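Local coordinates for putative protease (Parabacteroides distasonis ATCC 8503, PDB 3KD4), which is of unknown function but is a putative protease, probably exported, whose hydrolase activity is inferred and not established, at residues A213-L218 / A309-H314; E246-I251 / A332-K337; I290-N295 / S305-V310. All coordinates share one frame; numbering follows the deposited sequence. Where two conformers were deposited one is given.

Contact 1: residues A213-L218 / A309-H314; sequences AALATL and AVYPGH
L215 of helix 211-222 meets Y311 and A309 of strand 305-312. The phenol oxygen of Y311 points into the branched end of the leucine. Its OH lies 3.5 Å from L215 CD2 and 3.9 Å from both L215 CG and L215 CD1. It therefore touches the branch point and both methyls. The two side chains come from opposite directions, one from the helix and one from the strand. L215 CD2 also rests on A309 CB, at 4.0 Å. A single methyl thus bridges two residues that sit two apart on the strand and share one of its faces. The torsions explain the meeting. L215 has CG beside its backbone N (chi1 -64°) with an extended end (chi2 172°), which carries both methyls away from the helix. This is a helix laid over one face of a five-stranded antiparallel sheet, here over the strand in the middle of that sheet. All three residues are buried. An alanine in place of L215 is likely to strip the phenol end of Y311 and the methyl of A309 of their apolar cover on the helix side, opening a gap between helix and sheet. Around these three residues, V356 of the neighbouring strand 353-357 packs against both L215 and Y311, and its backbone is hydrogen-bonded to A309. The Y311 backbone pairs with K354 on the same strand, which holds the backbone under the ring, while the side chain of Y311 also packs against T317 and C320.

Contact 2: residues E246-I251 / A332-K337; sequences EKVNII and ATVDGK
A beta hairpin with a two-residue type I' turn, made by strands 327-334 and 337-341 at one edge of an antiparallel sheet, here receives V248 of helix 244-258. The turn runs from V334 to K337. It is closed by two backbone hydrogen bonds, V334 N to K337 O at 2.9 Å and K337 N to V334 O at 3.1 Å. D335 and G336 both have positive phi, as this turn requires. The contact itself is apolar. V248 CG2 meets V334 CG2 at 3.4 Å, closer than usual for two methyls, so the packing is tight. The two valines cross obliquely. In both, CG1 is anti to the backbone N (chi1 172° in V248, 171° in V334), and the methyl that meets its counterpart is CG2, beside that N. V248 CG2 also reaches A332 CB at 4.5 Å, a looser touch. A332 and V334 both point toward the helix. The residue between them, T333, points away, in the usual alternation of a strand. I303, in the loop before strand 305-312, packs on V248 and A332. Q339 and L341 of the second hairpin strand add to the cover of V248. A polar tie comes from E244, whose OE1 is hydrogen-bonded to D335 N and so joins the hairpin turn to the start of the helix. The arrangement is a helix-on-sheet layer of the alpha+beta kind, with the helix seated on one face of an edge hairpin.

Contact 3: residues I290-N295 / S305-V310; sequences IAQLLN and SEVLAV
Helix 290-295 and strand 305-310 run nearly antiparallel, at 162°, and come close where A291 faces V307 and N295 faces S305. Their axes approach to 8.0 Å. The chain leaves helix 287-300, turns within a few residues and returns as strand 305-312, so helix and strand are joined by a short connection. A helix packed this way on an antiparallel sheet is consistent with the core of a transglutaminase-like fold. V307 is the centre of the contact. Its CG2, the methyl beside the backbone N, is touched by three helix residues. The closest of them is Q292, with OE1 3.6 Å from V307 CG2. Q292 leaves the helix with CG anti to its backbone N (chi1 -178°), then bends at chi2 (61°), which brings the amide end nearer the strand. The glutamine crosses the valine at about a right angle. N295 CB supports the same methyl, V307 CG2, at 3.8 Å, and its side chain too crosses the valine at about a right angle. The backbone A291 O is also 3.8 Å from V307 CG2. The other methyl, V307 CG1, faces A291 CB at 4.3 Å, a looser apolar touch. Farther along, the amide of N295 lies close to the backbone between S305 and E306. The flanking polar groups have partners of their own. E306 points away from the helix, and its OE2 is hydrogen-bonded to S359 OG, while S305 OG is hydrogen-bonded to I303 O in the turn. The end of the helix and the strand start are joined by N299, whose ND2 is hydrogen-bonded to both N295 O and S305 O.

How the contacts relate
All three contacts seat a helix on the same five-stranded antiparallel sheet, and in each most or all of the touching residues are buried. The segments of contacts 1 and 3 overlap on strand 305-312, the middle strand, but the touching residues differ: A309 and Y311 in contact 1, S305 to V307 in contact 3. Different helices meet it there. Contact 2 lies farther from the centre of the chain, on the neighbouring strand 327-334 and beside an exposed turn. It touches contact 3 through I251 with L294 and A332 with S305. The chemistry differs. Contact 2 is methyl against methyl. Contact 1 adds a phenol oxygen. Contact 3 buries the largest area and brings in side-chain amides and backbone carbonyls.

Contact 1: residues A213-L218 / A309-H314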
ATOM      1  N   ALA A 213     -19.754   9.637  -9.936  1.00 16.68           N
ATOM      2  CA  ALA A 213     -19.463  10.156 -11.275  1.00 16.27           C
ATOM      3  C   ALA A 213     -17.979   9.960 -11.657  1.00 15.48           C
ATOM      4  O   ALA A 213     -17.678   9.630 -12.796  1.00 15.08           O
ATOM      5  CB  ALA A 213     -19.864  11.652 -11.425  1.00 16.56           C
ATOM      6  N   ALA A 214     -17.080  10.143 -10.705  1.00 14.86           N
ATOM      7  CA  ALA A 214     -15.666   9.866 -10.913  1.00 15.14           C
ATOM      8  C   ALA A 214     -15.463   8.407 -11.364  1.00 15.59           C
ATOM      9  O   ALA A 214     -14.782   8.116 -12.366  1.00 15.26           O
ATOM     10  CB  ALA A 214     -14.861  10.190  -9.662  1.00 13.82           C
ATOM     11  N   LEU A 215     -16.070   7.482 -10.631  1.00 16.52           N
ATOM     12  CA  LEU A 215     -15.990   6.046 -10.957  1.00 16.48           C
ATOM     13  C   LEU A 215     -16.648   5.716 -12.304  1.00 16.79           C
ATOM     14  O   LEU A 215     -16.103   4.932 -13.089  1.00 16.47           O
ATOM     15  CB  LEU A 215     -16.603   5.217  -9.813  1.00 15.93           C
ATOM     16  CG  LEU A 215     -15.857   5.309  -8.469  1.00 17.01           C
ATOM     17  CD1 LEU A 215     -16.621   4.624  -7.313  1.00 16.68           C
ATOM     18  CD2 LEU A 215     -14.413   4.764  -8.592  1.00 16.41           C
ATOM     19  N   ALA A 216     -17.770   6.360 -12.597  1.00 16.60           N
ATOM     20  CA  ALA A 216     -18.492   6.144 -13.888  1.00 17.31           C
ATOM     21  C   ALA A 216     -17.656   6.678 -15.034  1.00 18.25           C
ATOM     22  O   ALA A 216     -17.573   6.063 -16.099  1.00 18.83           O
ATOM     23  CB  ALA A 216     -19.923   6.811 -13.897  1.00 16.06           C
ATOM     24  N   THR A 217     -17.017   7.818 -14.820  1.00 18.61           N
ATOM     25  CA  THR A 217     -16.094   8.302 -15.827  1.00 19.99           C
ATOM     26  C   THR A 217     -14.944   7.323 -16.096  1.00 19.04           C
ATOM     27  O   THR A 217     -14.597   7.065 -17.249  1.00 17.34           O
ATOM     28  CB  THR A 217     -15.568   9.685 -15.474  1.00 20.55           C
ATOM     29  OG1 THR A 217     -16.697  10.589 -15.553  1.00 23.50           O
ATOM     30  CG2 THR A 217     -14.460  10.098 -16.469  1.00 20.55           C
ATOM     31  N   LEU A 218     -14.357   6.785 -15.042  1.00 18.53           N
ATOM     32  CA  LEU A 218     -13.300   5.796 -15.207  1.00 18.12           C
ATOM     33  C   LEU A 218     -13.802   4.593 -16.011  1.00 18.80           C
ATOM     34  O   LEU A 218     -13.165   4.140 -16.970  1.00 17.41           O
ATOM     35  CB  LEU A 218     -12.744   5.356 -13.856  1.00 17.75           C
ATOM     36  CG  LEU A 218     -11.633   4.291 -13.835  1.00 17.50           C
ATOM     37  CD1 LEU A 218     -10.377   4.754 -14.636  1.00 17.42           C
ATOM     38  CD2 LEU A 218     -11.250   3.931 -12.391  1.00 17.17           C
ATOM     39  N   ALA A 309     -12.955  -0.464  -6.884  1.00 15.64           N
ATOM     40  CA  ALA A 309     -11.996   0.462  -6.325  1.00 16.19           C
ATOM     41  C   ALA A 309     -11.986   0.310  -4.797  1.00 16.39           C
ATOM     42  O   ALA A 309     -13.044   0.189  -4.171  1.00 16.96           O
ATOM     43  CB  ALA A 309     -12.343   1.902  -6.727  1.00 15.08           C
ATOM     44  N   VAL A 310     -10.790   0.319  -4.210  1.00 15.42           N
ATOM     45  CA  VAL A 310     -10.618   0.222  -2.766  1.00 16.18           C
ATOM     46  C   VAL A 310     -10.067   1.534  -2.238  1.00 16.95           C
ATOM     47  O   VAL A 310      -9.000   2.008  -2.695  1.00 16.78           O
ATOM     48  CB  VAL A 310      -9.630  -0.945  -2.400  1.00 17.24           C
ATOM     49  CG1 VAL A 310      -9.543  -1.160  -0.870  1.00 15.29           C
ATOM     50  CG2 VAL A 310     -10.044  -2.257  -3.129  1.00 16.96           C
ATOM     51  N   TYR A 311     -10.810   2.134  -1.316  1.00 17.10           N
ATOM     52  CA  TYR A 311     -10.455   3.373  -0.661  1.00 17.90           C
ATOM     53  C   TYR A 311     -10.151   3.123   0.805  1.00 19.13           C
ATOM     54  O   TYR A 311     -10.664   2.164   1.400  1.00 17.91           O
ATOM     55  CB  TYR A 311     -11.649   4.328  -0.638  1.00 18.34           C
ATOM     56  CG  TYR A 311     -12.146   4.797  -1.967  1.00 20.15           C
ATOM     57  CD1 TYR A 311     -13.111   4.088  -2.671  1.00 22.02           C
ATOM     58  CD2 TYR A 311     -11.652   5.958  -2.522  1.00 21.12           C
ATOM     59  CE1 TYR A 311     -13.592   4.579  -3.903  1.00 24.76           C
ATOM     60  CE2 TYR A 311     -12.111   6.421  -3.715  1.00 22.05           C
ATOM     61  CZ  TYR A 311     -13.071   5.740  -4.398  1.00 25.43           C
ATOM     62  OH  TYR A 311     -13.453   6.246  -5.610  1.00 32.20           O
ATOM     63  N   PRO A 312      -9.384   4.033   1.421  1.00 20.48           N
ATOM     64  CA  PRO A 312      -9.260   4.013   2.871  1.00 20.75           C
ATOM     65  C   PRO A 312     -10.607   4.096   3.525  1.00 22.09           C
ATOM     66  O   PRO A 312     -11.538   4.754   3.018  1.00 22.83           O
ATOM     67  CB  PRO A 312      -8.430   5.264   3.193  1.00 21.59           C
ATOM     68  CG  PRO A 312      -7.713   5.593   1.929  1.00 22.35           C
ATOM     69  CD  PRO A 312      -8.578   5.095   0.790  1.00 20.84           C
ATOM     70  N   GLY A 313     -10.729   3.432   4.659  1.00 21.88           N
ATOM     71  CA  GLY A 313     -11.998   3.271   5.279  1.00 23.44           C
ATOM     72  C   GLY A 313     -12.558   4.506   5.944  1.00 25.09           C
ATOM     73  O   GLY A 313     -13.755   4.578   6.171  1.00 26.33           O
ATOM     74  N   HIS A 314     -11.761   5.499   6.252  1.00 25.80           N
ATOM     75  CA  HIS A 314     -12.214   6.691   6.965  0.50 27.31           C
ATOM     76  C   HIS A 314     -12.701   7.811   6.012  1.00 27.05           C
ATOM     77  O   HIS A 314     -13.089   8.857   6.451  1.00 27.80           O
ATOM     78  CB  HIS A 314     -11.054   7.216   7.845  0.50 27.48           C
ATOM     79  CG  HIS A 314      -9.832   7.628   7.073  0.50 30.25           C
ATOM     80  ND1 HIS A 314      -8.767   6.777   6.840  0.50 31.79           N
ATOM     81  CD2 HIS A 314      -9.497   8.813   6.501  0.50 31.81           C
ATOM     82  CE1 HIS A 314      -7.837   7.420   6.151  0.50 31.83           C
ATOM     83  NE2 HIS A 314      -8.258   8.655   5.932  0.50 31.60           N
TER

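Contact 2: residues E246-I251 / A332-K337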
ATOM      1  N   GLU A 246     -14.077 -23.192 -13.086  1.00 24.57           N
ATOM      2  CA  GLU A 246     -12.968 -23.590 -13.935  1.00 24.81           C
ATOM      3  C   GLU A 246     -12.692 -22.438 -14.905  1.00 23.70           C
ATOM      4  O   GLU A 246     -11.559 -22.113 -15.167  1.00 23.21           O
ATOM      5  CB  GLU A 246     -13.301 -24.889 -14.703  1.00 24.77           C
ATOM      6  CG  GLU A 246     -12.171 -25.322 -15.616  1.00 29.32           C
ATOM      7  CD  GLU A 246     -12.452 -26.604 -16.389  1.00 34.04           C
ATOM      8  OE1 GLU A 246     -13.310 -27.410 -15.951  1.00 37.90           O
ATOM      9  OE2 GLU A 246     -11.810 -26.791 -17.450  1.00 37.27           O
ATOM     10  N   LYS A 247     -13.752 -21.826 -15.418  1.00 23.48           N
ATOM     11  CA  LYS A 247     -13.600 -20.712 -16.337  1.00 23.43           C
ATOM     12  C   LYS A 247     -12.864 -19.540 -15.705  1.00 22.31           C
ATOM     13  O   LYS A 247     -11.976 -18.948 -16.336  1.00 21.24           O
ATOM     14  CB  LYS A 247     -14.948 -20.247 -16.844  1.00 23.92           C
ATOM     15  CG  LYS A 247     -15.702 -21.250 -17.665  1.00 25.09           C
ATOM     16  CD  LYS A 247     -16.966 -20.589 -18.124  1.00 28.14           C
ATOM     17  CE  LYS A 247     -17.777 -21.428 -19.069  1.00 30.79           C
ATOM     18  NZ  LYS A 247     -18.932 -20.578 -19.510  1.00 34.25           N
ATOM     19  N   VAL A 248     -13.227 -19.196 -14.471  1.00 21.90           N
ATOM     20  CA  VAL A 248     -12.527 -18.127 -13.746  1.00 21.15           C
ATOM     21  C   VAL A 248     -11.046 -18.506 -13.606  1.00 21.29           C
ATOM     22  O   VAL A 248     -10.148 -17.701 -13.874  1.00 21.21           O
ATOM     23  CB  VAL A 248     -13.161 -17.834 -12.336  1.00 21.96           C
ATOM     24  CG1 VAL A 248     -12.274 -16.848 -11.525  1.00 18.08           C
ATOM     25  CG2 VAL A 248     -14.615 -17.324 -12.472  1.00 20.79           C
ATOM     26  N   ASN A 249     -10.783 -19.742 -13.214  1.00 20.96           N
ATOM     27  CA  ASN A 249      -9.394 -20.175 -13.013  1.00 20.84           C
ATOM     28  C   ASN A 249      -8.564 -20.092 -14.277  1.00 20.04           C
ATOM     29  O   ASN A 249      -7.428 -19.651 -14.242  1.00 19.76           O
ATOM     30  CB  ASN A 249      -9.351 -21.596 -12.479  1.00 21.48           C
ATOM     31  CG  ASN A 249     -10.072 -21.746 -11.149  1.00 23.87           C
ATOM     32  OD1 ASN A 249     -10.305 -20.761 -10.424  1.00 23.85           O
ATOM     33  ND2 ASN A 249     -10.416 -22.988 -10.815  1.00 24.86           N
ATOM     34  N   ILE A 250      -9.146 -20.511 -15.390  1.00 19.94           N
ATOM     35  CA  ILE A 250      -8.456 -20.468 -16.673  1.00 20.13           C
ATOM     36  C   ILE A 250      -8.080 -19.014 -17.019  1.00 20.28           C
ATOM     37  O   ILE A 250      -6.917 -18.718 -17.334  1.00 19.90           O
ATOM     38  CB  ILE A 250      -9.317 -21.112 -17.787  1.00 19.54           C
ATOM     39  CG1 ILE A 250      -9.371 -22.642 -17.598  1.00 20.58           C
ATOM     40  CG2 ILE A 250      -8.751 -20.765 -19.176  1.00 19.85           C
ATOM     41  CD1 ILE A 250     -10.419 -23.383 -18.481  1.00 18.14           C
ATOM     42  N   ILE A 251      -9.034 -18.097 -16.869  1.00 20.47           N
ATOM     43  CA  ILE A 251      -8.815 -16.704 -17.243  1.00 20.51           C
ATOM     44  C   ILE A 251      -7.793 -16.050 -16.297  1.00 21.64           C
ATOM     45  O   ILE A 251      -6.796 -15.473 -16.737  1.00 21.80           O
ATOM     46  CB  ILE A 251     -10.132 -15.901 -17.284  1.00 20.66           C
ATOM     47  CG1 ILE A 251     -11.112 -16.488 -18.321  1.00 21.17           C
ATOM     48  CG2 ILE A 251      -9.853 -14.387 -17.549  1.00 17.17           C
ATOM     49  CD1 ILE A 251     -10.639 -16.443 -19.756  1.00 23.25           C
ATOM     50  N   ALA A 332     -16.107 -11.346  -9.318  1.00 18.69           N
ATOM     51  CA  ALA A 332     -16.645 -12.342 -10.267  1.00 18.01           C
ATOM     52  C   ALA A 332     -17.769 -13.124  -9.597  1.00 17.09           C
ATOM     53  O   ALA A 332     -17.605 -13.642  -8.502  1.00 15.15           O
ATOM     54  CB  ALA A 332     -15.570 -13.297 -10.738  1.00 16.82           C
ATOM     55  N   THR A 333     -18.917 -13.194 -10.253  1.00 17.89           N
ATOM     56  CA  THR A 333     -20.052 -13.939  -9.699  1.00 19.54           C
ATOM     57  C   THR A 333     -20.047 -15.345 -10.288  1.00 20.03           C
ATOM     58  O   THR A 333     -20.227 -15.499 -11.489  1.00 20.58           O
ATOM     59  CB  THR A 333     -21.360 -13.259 -10.026  1.00 19.95           C
ATOM     60  OG1 THR A 333     -21.272 -11.908  -9.581  1.00 22.88           O
ATOM     61  CG2 THR A 333     -22.548 -13.967  -9.330  1.00 20.88           C
ATOM     62  N   VAL A 334     -19.797 -16.338  -9.442  1.00 20.64           N
ATOM     63  CA  VAL A 334     -19.620 -17.723  -9.859  1.00 22.00           C
ATOM     64  C   VAL A 334     -20.753 -18.546  -9.225  1.00 22.88           C
ATOM     65  O   VAL A 334     -20.812 -18.675  -7.992  1.00 23.38           O
ATOM     66  CB  VAL A 334     -18.242 -18.232  -9.405  1.00 22.38           C
ATOM     67  CG1 VAL A 334     -18.090 -19.745  -9.628  1.00 22.55           C
ATOM     68  CG2 VAL A 334     -17.101 -17.404 -10.095  1.00 23.20           C
ATOM     69  N   ASP A 335     -21.674 -19.052 -10.047  1.00 23.27           N
ATOM     70  CA  ASP A 335     -22.851 -19.781  -9.519  1.00 24.05           C
ATOM     71  C   ASP A 335     -23.553 -18.963  -8.409  1.00 23.77           C
ATOM     72  O   ASP A 335     -23.822 -19.460  -7.317  1.00 24.14           O
ATOM     73  CB  ASP A 335     -22.449 -21.160  -8.980  1.00 23.71           C
ATOM     74  CG  ASP A 335     -21.633 -21.956  -9.959  1.00 26.18           C
ATOM     75  OD1 ASP A 335     -21.948 -21.935 -11.182  1.00 31.05           O
ATOM     76  OD2 ASP A 335     -20.675 -22.632  -9.507  1.00 28.43           O
ATOM     77  N   GLY A 336     -23.799 -17.690  -8.671  1.00 23.17           N
ATOM     78  CA  GLY A 336     -24.586 -16.879  -7.737  1.00 23.83           C
ATOM     79  C   GLY A 336     -23.841 -16.384  -6.499  1.00 23.56           C
ATOM     80  O   GLY A 336     -24.461 -15.766  -5.617  1.00 24.98           O
ATOM     81  N   LYS A 337     -22.535 -16.657  -6.421  1.00 23.06           N
ATOM     82  CA  LYS A 337     -21.704 -16.250  -5.267  1.00 23.24           C
ATOM     83  C   LYS A 337     -20.463 -15.488  -5.737  1.00 21.80           C
ATOM     84  O   LYS A 337     -19.685 -15.989  -6.573  1.00 20.65           O
ATOM     85  CB  LYS A 337     -21.232 -17.454  -4.460  1.00 23.94           C
ATOM     86  CG  LYS A 337     -22.362 -18.460  -4.084  1.00 29.58           C
ATOM     87  CD  LYS A 337     -21.856 -19.540  -3.118  1.00 33.78           C
ATOM     88  CE  LYS A 337     -22.768 -20.763  -3.094  1.00 38.13           C
ATOM     89  NZ  LYS A 337     -22.386 -21.717  -1.962  1.00 41.01           N
TER

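Contact 3: residues I290-N295 / S305-V310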
ATOM      1  N   ILE A 290      -4.671  -4.351 -16.038  1.00 17.81           N
ATOM      2  CA  ILE A 290      -4.865  -5.758 -15.727  1.00 18.17           C
ATOM      3  C   ILE A 290      -6.261  -6.027 -15.169  1.00 17.76           C
ATOM      4  O   ILE A 290      -6.945  -6.980 -15.582  1.00 17.64           O
ATOM      5  CB  ILE A 290      -3.728  -6.286 -14.788  1.00 19.34           C
ATOM      6  CG1 ILE A 290      -2.385  -6.263 -15.537  1.00 19.64           C
ATOM      7  CG2 ILE A 290      -4.030  -7.715 -14.278  1.00 18.52           C
ATOM      8  CD1 ILE A 290      -1.137  -6.456 -14.614  1.00 24.37           C
ATOM      9  N   ALA A 291      -6.714  -5.160 -14.284  1.00 17.69           N
ATOM     10  CA  ALA A 291      -8.056  -5.278 -13.744  1.00 17.54           C
ATOM     11  C   ALA A 291      -9.111  -5.266 -14.856  1.00 16.56           C
ATOM     12  O   ALA A 291     -10.046  -6.047 -14.815  1.00 15.62           O
ATOM     13  CB  ALA A 291      -8.331  -4.144 -12.752  1.00 18.37           C
ATOM     14  N   GLN A 292      -8.972  -4.373 -15.829  1.00 17.11           N
ATOM     15  CA  GLN A 292      -9.966  -4.258 -16.916  1.00 16.59           C
ATOM     16  C   GLN A 292      -9.865  -5.413 -17.875  1.00 16.79           C
ATOM     17  O   GLN A 292     -10.883  -5.906 -18.343  1.00 17.46           O
ATOM     18  CB  GLN A 292      -9.845  -2.929 -17.673  1.00 17.01           C
ATOM     19  CG  GLN A 292     -10.877  -2.728 -18.793  1.00 17.82           C
ATOM     20  CD  GLN A 292     -12.327  -2.725 -18.342  1.00 19.10           C
ATOM     21  OE1 GLN A 292     -12.621  -2.793 -17.156  1.00 20.10           O
ATOM     22  NE2 GLN A 292     -13.246  -2.622 -19.307  1.00 18.01           N
ATOM     23  N   LEU A 293      -8.643  -5.868 -18.154  1.00 16.89           N
ATOM     24  CA  LEU A 293      -8.456  -7.037 -19.021  1.00 16.35           C
ATOM     25  C   LEU A 293      -9.159  -8.292 -18.446  1.00 16.13           C
ATOM     26  O   LEU A 293      -9.908  -9.016 -19.133  1.00 15.85           O
ATOM     27  CB  LEU A 293      -6.960  -7.304 -19.219  1.00 16.70           C
ATOM     28  CG  LEU A 293      -6.657  -8.537 -20.075  1.00 16.61           C
ATOM     29  CD1 LEU A 293      -7.362  -8.394 -21.450  1.00 14.47           C
ATOM     30  CD2 LEU A 293      -5.126  -8.801 -20.238  1.00 16.30           C
ATOM     31  N   LEU A 294      -8.927  -8.532 -17.169  1.00 16.09           N
ATOM     32  CA  LEU A 294      -9.536  -9.655 -16.470  1.00 16.34           C
ATOM     33  C   LEU A 294     -11.075  -9.507 -16.487  1.00 16.81           C
ATOM     34  O   LEU A 294     -11.797 -10.430 -16.814  1.00 16.21           O
ATOM     35  CB  LEU A 294      -8.980  -9.660 -15.042  1.00 16.46           C
ATOM     36  CG  LEU A 294      -9.435 -10.680 -14.005  1.00 18.48           C
ATOM     37  CD1 LEU A 294      -9.170 -12.128 -14.471  1.00 17.41           C
ATOM     38  CD2 LEU A 294      -8.771 -10.360 -12.641  1.00 18.79           C
ATOM     39  N   ASN A 295     -11.567  -8.319 -16.134  1.00 17.75           N
ATOM     40  CA  ASN A 295     -13.003  -8.036 -16.192  1.00 18.32           C
ATOM     41  C   ASN A 295     -13.616  -8.294 -17.589  1.00 18.33           C
ATOM     42  O   ASN A 295     -14.654  -8.970 -17.707  1.00 19.44           O
ATOM     43  CB  ASN A 295     -13.227  -6.580 -15.750  1.00 19.23           C
ATOM     44  CG  ASN A 295     -14.683  -6.194 -15.724  1.00 19.18           C
ATOM     45  OD1 ASN A 295     -15.510  -6.875 -15.121  1.00 21.17           O
ATOM     46  ND2 ASN A 295     -15.006  -5.112 -16.409  1.00 19.56           N
ATOM     47  N   SER A 305     -18.908  -9.930 -14.033  1.00 19.99           N
ATOM     48  CA  SER A 305     -17.769  -9.362 -13.332  1.00 20.13           C
ATOM     49  C   SER A 305     -17.748  -7.838 -13.413  1.00 18.90           C
ATOM     50  O   SER A 305     -18.283  -7.213 -14.350  1.00 18.71           O
ATOM     51  CB  SER A 305     -16.438  -9.919 -13.899  1.00 20.43           C
ATOM     52  OG  SER A 305     -16.402 -11.353 -13.777  1.00 22.99           O
ATOM     53  N   GLU A 306     -17.105  -7.237 -12.430  1.00 18.07           N
ATOM     54  CA  GLU A 306     -16.945  -5.781 -12.376  1.00 18.53           C
ATOM     55  C   GLU A 306     -15.632  -5.393 -11.696  1.00 17.95           C
ATOM     56  O   GLU A 306     -15.190  -6.069 -10.761  1.00 17.68           O
ATOM     57  CB  GLU A 306     -18.071  -5.197 -11.529  1.00 19.69           C
ATOM     58  CG  GLU A 306     -19.181  -4.537 -12.265  1.00 23.73           C
ATOM     59  CD  GLU A 306     -20.097  -3.741 -11.307  1.00 23.02           C
ATOM     60  OE1 GLU A 306     -20.771  -4.387 -10.496  1.00 22.41           O
ATOM     61  OE2 GLU A 306     -20.088  -2.489 -11.367  1.00 23.45           O
ATOM     62  N   VAL A 307     -15.061  -4.266 -12.105  1.00 17.40           N
ATOM     63  CA  VAL A 307     -13.892  -3.698 -11.442  1.00 16.96           C
ATOM     64  C   VAL A 307     -14.353  -3.014 -10.148  1.00 17.82           C
ATOM     65  O   VAL A 307     -15.445  -2.419 -10.081  1.00 18.19           O
ATOM     66  CB  VAL A 307     -13.121  -2.734 -12.387  1.00 17.24           C
ATOM     67  CG1 VAL A 307     -11.949  -2.073 -11.670  1.00 15.45           C
ATOM     68  CG2 VAL A 307     -12.639  -3.493 -13.651  1.00 17.26           C
ATOM     69  N   LEU A 308     -13.529  -3.133  -9.111  1.00 16.85           N
ATOM     70  CA  LEU A 308     -13.772  -2.503  -7.822  1.00 16.27           C
ATOM     71  C   LEU A 308     -12.619  -1.585  -7.483  1.00 15.69           C
ATOM     72  O   LEU A 308     -11.455  -1.906  -7.736  1.00 16.11           O
ATOM     73  CB  LEU A 308     -13.868  -3.568  -6.716  1.00 16.30           C
ATOM     74  CG  LEU A 308     -14.786  -4.772  -6.947  1.00 16.56           C
ATOM     75  CD1 LEU A 308     -14.766  -5.696  -5.700  1.00 16.96           C
ATOM     76  CD2 LEU A 308     -16.224  -4.302  -7.267  1.00 14.14           C
ATOM     77  N   ALA A 309     -12.955  -0.464  -6.884  1.00 15.64           N
ATOM     78  CA  ALA A 309     -11.996   0.462  -6.325  1.00 16.19           C
ATOM     79  C   ALA A 309     -11.986   0.310  -4.797  1.00 16.39           C
ATOM     80  O   ALA A 309     -13.044   0.189  -4.171  1.00 16.96           O
ATOM     81  CB  ALA A 309     -12.343   1.902  -6.727  1.00 15.08           C
ATOM     82  N   VAL A 310     -10.790   0.319  -4.210  1.00 15.42           N
ATOM     83  CA  VAL A 310     -10.618   0.222  -2.766  1.00 16.18           C
ATOM     84  C   VAL A 310     -10.067   1.534  -2.238  1.00 16.95           C
ATOM     85  O   VAL A 310      -9.000   2.008  -2.695  1.00 16.78           O
ATOM     86  CB  VAL A 310      -9.630  -0.945  -2.400  1.00 17.24           C
ATOM     87  CG1 VAL A 310      -9.543  -1.160  -0.870  1.00 15.29           C
ATOM     88  CG2 VAL A 310     -10.044  -2.257  -3.129  1.00 16.96           C
TER